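Local atomic coordinates of BPT4 GENE 59 helicase assembly protein (Enterobacteria phage T4, PDB entry 1C1K), a protein that loads the replicative helicase onto forked phage DNA covered by the single-strand-binding protein, serving replication, recombination and repair. Residues R5-G10 against Y66-L71; Y20-M25 against Y39-R44; L24-H29 against I74-L79. One frame throughout, in Å; residues are numbered along the deposited sequence.

Contact 1: residues R5-G10 against Y66-L71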
# COMPACT_ATOMS: atom_id res chain seq x y z
N ARG A 5 3.80 5.33 -8.74
CA ARG A 5 3.51 6.50 -9.56
C ARG A 5 3.76 7.67 -8.61
O ARG A 5 3.47 7.57 -7.41
CB ARG A 5 2.05 6.47 -10.03
CG ARG A 5 1.76 5.34 -11.00
CD ARG A 5 0.33 5.36 -11.49
NE ARG A 5 0.12 4.37 -12.54
CZ ARG A 5 -0.31 3.13 -12.32
NH1 ARG A 5 -0.59 2.73 -11.09
NH2 ARG A 5 -0.46 2.28 -13.33
N MET A 6 4.32 8.75 -9.12
CA MET A 6 4.63 9.90 -8.28
C MET A 6 4.22 11.22 -8.89
O MET A 6 4.03 11.33 -10.11
CB MET A 6 6.14 9.94 -8.01
CG MET A 6 6.71 8.68 -7.37
SD MET A 6 6.43 8.67 -5.59
CE MET A 6 7.45 10.00 -5.11
N PRO A 7 4.04 12.25 -8.05
CA PRO A 7 3.65 13.56 -8.60
C PRO A 7 4.77 14.05 -9.52
O PRO A 7 5.93 13.70 -9.33
CB PRO A 7 3.51 14.44 -7.35
CG PRO A 7 4.27 13.72 -6.28
CD PRO A 7 4.16 12.26 -6.59
N ALA A 8 4.42 14.83 -10.53
CA ALA A 8 5.43 15.34 -11.46
C ALA A 8 6.33 16.36 -10.77
O ALA A 8 5.91 17.02 -9.81
CB ALA A 8 4.76 15.96 -12.68
N GLY A 9 7.56 16.49 -11.25
CA GLY A 9 8.51 17.43 -10.67
C GLY A 9 8.90 17.08 -9.25
O GLY A 9 8.93 17.94 -8.37
N GLY A 10 9.23 15.81 -9.05
CA GLY A 10 9.60 15.31 -7.73
C GLY A 10 10.83 15.88 -7.06
O GLY A 10 10.98 15.72 -5.86
N TYR A 66 12.61 18.19 2.89
CA TYR A 66 12.36 17.17 1.88
C TYR A 66 11.81 17.61 0.53
O TYR A 66 10.97 18.50 0.45
CB TYR A 66 11.42 16.11 2.47
CG TYR A 66 11.94 15.47 3.74
CD1 TYR A 66 11.54 15.93 4.99
CD2 TYR A 66 12.87 14.43 3.68
CE1 TYR A 66 12.03 15.37 6.16
CE2 TYR A 66 13.38 13.86 4.85
CZ TYR A 66 12.95 14.33 6.09
OH TYR A 66 13.47 13.79 7.24
N LYS A 67 12.31 16.96 -0.52
CA LYS A 67 11.86 17.24 -1.88
C LYS A 67 10.49 16.62 -2.04
O LYS A 67 10.10 15.75 -1.26
CB LYS A 67 12.81 16.62 -2.91
CG LYS A 67 14.28 16.94 -2.70
CD LYS A 67 15.15 16.02 -3.55
CE LYS A 67 16.42 16.72 -3.99
NZ LYS A 67 16.14 17.81 -4.97
N LEU A 68 9.75 17.06 -3.06
CA LEU A 68 8.41 16.55 -3.30
C LEU A 68 8.34 15.02 -3.35
O LEU A 68 7.45 14.42 -2.75
CB LEU A 68 7.87 17.13 -4.61
CG LEU A 68 6.49 16.63 -5.08
CD1 LEU A 68 5.45 16.85 -3.98
CD2 LEU A 68 6.08 17.37 -6.36
N LYS A 69 9.27 14.39 -4.07
CA LYS A 69 9.26 12.93 -4.17
C LYS A 69 9.42 12.28 -2.79
O LYS A 69 8.76 11.28 -2.49
CB LYS A 69 10.38 12.46 -5.12
CG LYS A 69 11.78 12.82 -4.66
CD LYS A 69 12.83 12.35 -5.67
CE LYS A 69 14.20 12.26 -5.02
NZ LYS A 69 15.27 11.96 -6.02
N GLU A 70 10.29 12.85 -1.96
CA GLU A 70 10.50 12.31 -0.62
C GLU A 70 9.24 12.53 0.24
O GLU A 70 8.83 11.64 0.99
CB GLU A 70 11.71 13.00 0.03
CG GLU A 70 13.02 12.77 -0.74
CD GLU A 70 14.19 13.57 -0.18
OE1 GLU A 70 14.07 14.81 -0.02
OE2 GLU A 70 15.25 12.95 0.09
N LEU A 71 8.63 13.70 0.11
CA LEU A 71 7.42 14.01 0.87
C LEU A 71 6.32 13.02 0.49
O LEU A 71 5.63 12.49 1.35
CB LEU A 71 6.97 15.44 0.58
CG LEU A 71 7.89 16.55 1.12
CD1 LEU A 71 7.59 17.87 0.42
CD2 LEU A 71 7.70 16.68 2.63
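The N-terminus of helix 68-81, with K67 in the N-cap position, is wrapped by the loop that follows strand 2-4, and the contact is a worked example of how the amides of a helix start are bonded from a distant part of the chain. Its centre is one carbonyl. G10 O accepts from K69 N at 2.8 Å, along a lone pair in the carbonyl plane and with a nearly straight N-H (162°). L68 shares a backbone hydrogen bond with R12, so the loop reaches two successive residues of the first turn. E70 folds back to the N-cap amide and takes it on the anti lone pair of OE1, with K67 N to E70 OE1 at 2.8 Å. Around this polar centre carbon packs on carbon and on carbonyl oxygens. P7 makes an apolar contact, crossing L68 obliquely with its CG 3.9 Å from L68 CG, while L68 CD2 lies 3.5 Å from both A8 O and G9 O. M6, its chain bent at chi2 and chi3, hooks its methyl onto the helix backbone, with CE 3.2 Å from K69 O. The backbones run closest where G10 has no side chain, its CA 4.3 Å from that of K69. A positive phi at G9 (66°) turns the loop there, and R12 holds A8 O and G9 O with its guanidinium. Amides at a helix start lack acceptors within their own helix; here a loop carbonyl and a carboxylate meet two. The charge of E70 probably suits the helix dipole, but K67 and K69 form salt bridges with E11, leaving the net effect less certain.

Contact 2: residues Y20-M25 against Y39-R44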
# COMPACT_ATOMS: atom_id res chain seq x y z
N TYR A 20 1.11 20.26 3.39
CA TYR A 20 -0.14 19.88 4.02
C TYR A 20 -1.14 19.41 2.96
O TYR A 20 -1.83 18.42 3.15
CB TYR A 20 -0.74 21.06 4.79
CG TYR A 20 -2.21 20.87 5.12
CD1 TYR A 20 -2.60 20.08 6.20
CD2 TYR A 20 -3.21 21.49 4.36
CE1 TYR A 20 -3.95 19.91 6.52
CE2 TYR A 20 -4.55 21.32 4.66
CZ TYR A 20 -4.92 20.54 5.74
OH TYR A 20 -6.25 20.40 6.07
N LYS A 21 -1.21 20.13 1.84
CA LYS A 21 -2.12 19.77 0.74
C LYS A 21 -1.77 18.40 0.18
O LYS A 21 -2.66 17.60 -0.13
CB LYS A 21 -2.03 20.81 -0.37
CG LYS A 21 -2.64 22.16 -0.01
CD LYS A 21 -2.69 23.08 -1.21
CE LYS A 21 -3.27 24.43 -0.82
NZ LYS A 21 -2.95 25.48 -1.83
N LEU A 22 -0.47 18.13 0.04
CA LEU A 22 -0.03 16.84 -0.47
C LEU A 22 -0.46 15.73 0.49
O LEU A 22 -0.98 14.70 0.06
CB LEU A 22 1.50 16.83 -0.64
CG LEU A 22 2.10 15.52 -1.16
CD1 LEU A 22 1.78 15.35 -2.64
CD2 LEU A 22 3.62 15.52 -0.94
N TYR A 23 -0.25 15.93 1.78
CA TYR A 23 -0.64 14.95 2.77
C TYR A 23 -2.14 14.68 2.71
O TYR A 23 -2.58 13.53 2.69
CB TYR A 23 -0.27 15.43 4.18
CG TYR A 23 -1.07 14.76 5.27
CD1 TYR A 23 -0.92 13.40 5.55
CD2 TYR A 23 -1.99 15.48 6.03
CE1 TYR A 23 -1.67 12.78 6.55
CE2 TYR A 23 -2.74 14.87 7.03
CZ TYR A 23 -2.58 13.52 7.28
OH TYR A 23 -3.33 12.92 8.27
N LEU A 24 -2.93 15.75 2.69
CA LEU A 24 -4.39 15.63 2.66
C LEU A 24 -4.89 14.90 1.43
O LEU A 24 -5.79 14.07 1.52
CB LEU A 24 -5.05 17.01 2.74
CG LEU A 24 -6.51 16.98 3.22
CD1 LEU A 24 -6.59 16.43 4.63
CD2 LEU A 24 -7.10 18.39 3.19
N MET A 25 -4.31 15.20 0.27
CA MET A 25 -4.74 14.53 -0.95
C MET A 25 -4.40 13.04 -0.90
O MET A 25 -5.20 12.22 -1.32
CB MET A 25 -4.11 15.19 -2.18
CG MET A 25 -2.65 14.87 -2.44
SD MET A 25 -2.12 15.52 -4.05
CE MET A 25 -3.62 15.36 -4.98
N TYR A 39 -6.65 12.98 -10.85
CA TYR A 39 -6.48 14.42 -10.76
C TYR A 39 -5.04 14.89 -10.86
O TYR A 39 -4.73 16.04 -10.55
CB TYR A 39 -7.10 14.94 -9.47
CG TYR A 39 -8.61 14.83 -9.46
CD1 TYR A 39 -9.25 13.80 -8.78
CD2 TYR A 39 -9.40 15.74 -10.16
CE1 TYR A 39 -10.64 13.68 -8.79
CE2 TYR A 39 -10.79 15.63 -10.18
CZ TYR A 39 -11.40 14.60 -9.49
OH TYR A 39 -12.76 14.48 -9.53
N ASN A 40 -4.16 14.00 -11.30
CA ASN A 40 -2.75 14.33 -11.46
C ASN A 40 -2.09 15.02 -10.27
O ASN A 40 -1.43 16.05 -10.43
CB ASN A 40 -2.57 15.18 -12.71
CG ASN A 40 -1.14 15.18 -13.21
OD1 ASN A 40 -0.71 16.12 -13.88
ND2 ASN A 40 -0.41 14.12 -12.90
N TRP A 41 -2.28 14.44 -9.09
CA TRP A 41 -1.69 14.94 -7.85
C TRP A 41 -1.95 16.42 -7.52
O TRP A 41 -1.09 17.12 -6.97
CB TRP A 41 -0.19 14.66 -7.84
CG TRP A 41 0.11 13.20 -7.98
CD1 TRP A 41 0.21 12.50 -9.15
CD2 TRP A 41 0.37 12.27 -6.93
NE1 TRP A 41 0.51 11.18 -8.89
CE2 TRP A 41 0.62 11.01 -7.53
CE3 TRP A 41 0.43 12.36 -5.53
CZ2 TRP A 41 0.91 9.86 -6.79
CZ3 TRP A 41 0.72 11.22 -4.79
CH2 TRP A 41 0.96 9.99 -5.42
N CYS A 42 -3.14 16.88 -7.87
CA CYS A 42 -3.55 18.25 -7.61
C CYS A 42 -4.88 18.16 -6.88
O CYS A 42 -5.70 17.30 -7.19
CB CYS A 42 -3.76 19.02 -8.90
SG CYS A 42 -2.26 19.36 -9.82
N MET A 43 -5.08 19.03 -5.91
CA MET A 43 -6.34 19.05 -5.18
C MET A 43 -6.46 20.36 -4.44
O MET A 43 -5.47 20.91 -3.94
CB MET A 43 -6.41 17.89 -4.17
CG MET A 43 -7.80 17.68 -3.57
SD MET A 43 -7.90 16.34 -2.34
CE MET A 43 -7.26 17.18 -0.91
N ARG A 44 -7.67 20.89 -4.41
CA ARG A 44 -7.92 22.13 -3.71
C ARG A 44 -8.32 21.73 -2.30
O ARG A 44 -8.92 20.68 -2.10
CB ARG A 44 -9.06 22.90 -4.38
CG ARG A 44 -8.61 24.20 -5.04
CD ARG A 44 -9.42 24.49 -6.29
NE ARG A 44 -9.14 23.53 -7.36
CZ ARG A 44 -9.51 23.69 -8.63
NH1 ARG A 44 -10.17 24.78 -9.00
NH2 ARG A 44 -9.21 22.76 -9.53
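Two methionines interlock where helix 16-30 meets the loop that follows it, and each one's methyl fills a recess made by the other's surroundings. M43 supplies the first bump. Its CG stands anti to the backbone N (chi1 -169°), the chain runs straight to SD and then bends at chi3, which lays CE on the helix backbone, 3.7 Å from M25 CA. The flank of L24 borders the same recess, with L24 CG 4.2 Å from M43 CE. M25 returns the gesture. With CG in the crowded position between its own N and carbonyl carbon (chi1 76°), the side chain reaches out of the helix and presses its methyl into the loop, M25 CE lying 3.2 Å from W41 C and 3.3 Å from C42 N. The root of M43 lines this second hollow too, its CB 3.9 Å from M25 CE. The W41 ring forms a neighbouring wall that M25 SD and L22 CD1 approach obliquely; SD is 4.3 Å from W41 CE3, and L22 CD1 is at a similarly loose distance. The loop owes its bend to N40 and W41, and C42 N closes the turn onto Y39 O at 3.2 Å. Y34, on the intervening chain, touches both methionine side chains, and its hydroxyl is hydrogen-bonded to C42 O. Across the two segments the fit is one of shape alone. The arrangement is that of a helix whose exit loop doubles back along its flank, with a beta turn at Y39-C42 whose two central residues both have positive phi, close to type I'/III'.

Contact 3: residues L24-H29 against I74-L79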
# COMPACT_ATOMS: atom_id res chain seq x y z
N LEU A 24 -2.93 15.75 2.69
CA LEU A 24 -4.39 15.63 2.66
C LEU A 24 -4.89 14.90 1.43
O LEU A 24 -5.79 14.07 1.52
CB LEU A 24 -5.05 17.01 2.74
CG LEU A 24 -6.51 16.98 3.22
CD1 LEU A 24 -6.59 16.43 4.63
CD2 LEU A 24 -7.10 18.39 3.19
N MET A 25 -4.31 15.20 0.27
CA MET A 25 -4.74 14.53 -0.95
C MET A 25 -4.40 13.04 -0.90
O MET A 25 -5.20 12.22 -1.32
CB MET A 25 -4.11 15.19 -2.18
CG MET A 25 -2.65 14.87 -2.44
SD MET A 25 -2.12 15.52 -4.05
CE MET A 25 -3.62 15.36 -4.98
N ILE A 26 -3.23 12.69 -0.37
CA ILE A 26 -2.85 11.29 -0.29
C ILE A 26 -3.69 10.58 0.78
O ILE A 26 -4.07 9.42 0.61
CB ILE A 26 -1.33 11.14 0.02
CG1 ILE A 26 -0.53 11.66 -1.18
CG2 ILE A 26 -0.98 9.65 0.29
CD1 ILE A 26 0.97 11.82 -0.92
N LYS A 27 -4.00 11.29 1.86
CA LYS A 27 -4.81 10.72 2.93
C LYS A 27 -6.19 10.38 2.39
O LYS A 27 -6.72 9.29 2.63
CB LYS A 27 -4.94 11.72 4.08
CG LYS A 27 -5.73 11.18 5.28
CD LYS A 27 -6.09 12.31 6.22
CE LYS A 27 -6.71 11.78 7.50
NZ LYS A 27 -7.57 12.81 8.13
N GLN A 28 -6.79 11.31 1.65
CA GLN A 28 -8.11 11.08 1.10
C GLN A 28 -8.08 9.98 0.04
O GLN A 28 -9.01 9.18 -0.07
CB GLN A 28 -8.66 12.39 0.52
CG GLN A 28 -8.98 13.40 1.61
CD GLN A 28 -9.28 14.78 1.07
OE1 GLN A 28 -9.28 15.77 1.82
NE2 GLN A 28 -9.53 14.87 -0.23
N HIS A 29 -6.99 9.92 -0.71
CA HIS A 29 -6.84 8.90 -1.73
C HIS A 29 -6.82 7.52 -1.07
O HIS A 29 -7.51 6.60 -1.51
CB HIS A 29 -5.53 9.11 -2.50
CG HIS A 29 -5.24 8.04 -3.50
ND1 HIS A 29 -5.53 8.17 -4.84
CD2 HIS A 29 -4.71 6.80 -3.35
CE1 HIS A 29 -5.18 7.06 -5.47
NE2 HIS A 29 -4.68 6.22 -4.59
N ILE A 74 7.02 9.69 2.09
CA ILE A 74 6.80 9.74 3.53
C ILE A 74 5.30 9.53 3.79
O ILE A 74 4.91 8.70 4.61
CB ILE A 74 7.21 11.12 4.12
CG1 ILE A 74 8.73 11.22 4.23
CG2 ILE A 74 6.58 11.32 5.50
CD1 ILE A 74 9.24 12.65 4.39
N PHE A 75 4.45 10.27 3.07
CA PHE A 75 3.02 10.14 3.28
C PHE A 75 2.45 8.82 2.79
O PHE A 75 1.63 8.22 3.49
CB PHE A 75 2.29 11.32 2.64
CG PHE A 75 2.64 12.65 3.27
CD1 PHE A 75 2.83 13.78 2.49
CD2 PHE A 75 2.81 12.75 4.66
CE1 PHE A 75 3.19 14.99 3.06
CE2 PHE A 75 3.18 13.96 5.24
CZ PHE A 75 3.37 15.09 4.44
N ILE A 76 2.88 8.36 1.62
CA ILE A 76 2.38 7.10 1.08
C ILE A 76 2.76 5.93 1.98
O ILE A 76 1.90 5.15 2.39
CB ILE A 76 2.93 6.84 -0.35
CG1 ILE A 76 2.34 7.86 -1.33
CG2 ILE A 76 2.54 5.44 -0.82
CD1 ILE A 76 3.09 7.93 -2.66
N SER A 77 4.05 5.80 2.29
CA SER A 77 4.50 4.69 3.14
C SER A 77 3.72 4.64 4.44
O SER A 77 3.26 3.57 4.85
CB SER A 77 6.00 4.81 3.43
OG SER A 77 6.28 5.93 4.24
N ASN A 78 3.55 5.79 5.09
CA ASN A 78 2.83 5.85 6.36
C ASN A 78 1.34 5.54 6.23
O ASN A 78 0.80 4.74 6.99
CB ASN A 78 2.98 7.22 7.01
CG ASN A 78 4.24 7.33 7.84
OD1 ASN A 78 4.25 6.96 9.02
ND2 ASN A 78 5.31 7.83 7.24
N LEU A 79 0.67 6.18 5.28
CA LEU A 79 -0.76 5.96 5.12
C LEU A 79 -1.13 4.57 4.62
O LEU A 79 -2.27 4.14 4.78
CB LEU A 79 -1.34 7.04 4.20
CG LEU A 79 -1.40 8.41 4.88
CD1 LEU A 79 -1.57 9.49 3.84
CD2 LEU A 79 -2.56 8.43 5.87
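I26 holds CG1 beside its backbone N (chi1 -66°) and extends on to CD1, so that its two methyl tips, CG2 and CD1, spread apart toward the neighbouring helix. This is helix-to-helix packing inside the largely alpha-helical two-domain fold: helices 16-30 and 68-81 run roughly parallel, crossing at -29° with the axes of the two short segments 9.7 Å apart. I26 works as a forked wedge among three side chains. CD1 lies 3.8 Å from F75 CB, near the plane of the F75 ring and at its edge, and the two side chains cross at about a right angle. The other branch, CG2, meets I76 CG1 at 4.1 Å. F75 then leads its ring away to meet that of Y23, and I76 carries on to Y193 and I196 of helix 181-196. Behind the interface, N78 folds its amide back on its own helix, ND2 to I74 O at 2.8 Å, and also reaches A95 O, tying in helix 95-107. The wedge is closed by L79, whose chi1 of -72° sends CD1 across to the partner helix, where this one methyl rests 3.6 Å from both I26 CG2 and K27 CA.

Contacts 2 and 3 both use helix 16-30, sharing L24 and M25, but different faces of it: contact 3 is the buried one, its centre about 10 Å from the centre of the chain, whereas the centres of contacts 1 and 2 lie about 17 and 18 Å from it and both are partly buried. Contacts 1 and 3 in turn share helix 68-81, the first at its start and the other farther along. Chemistry follows place: a backbone hydrogen bond at the outer helix start, with lysines paired to E11 beside it, two interlocked methionines where a helix meets its loop, branched aliphatics in the interior. W41 joins all three, packing on P7 of contact 1 and, through CZ3, on I26 CG1 of contact 3.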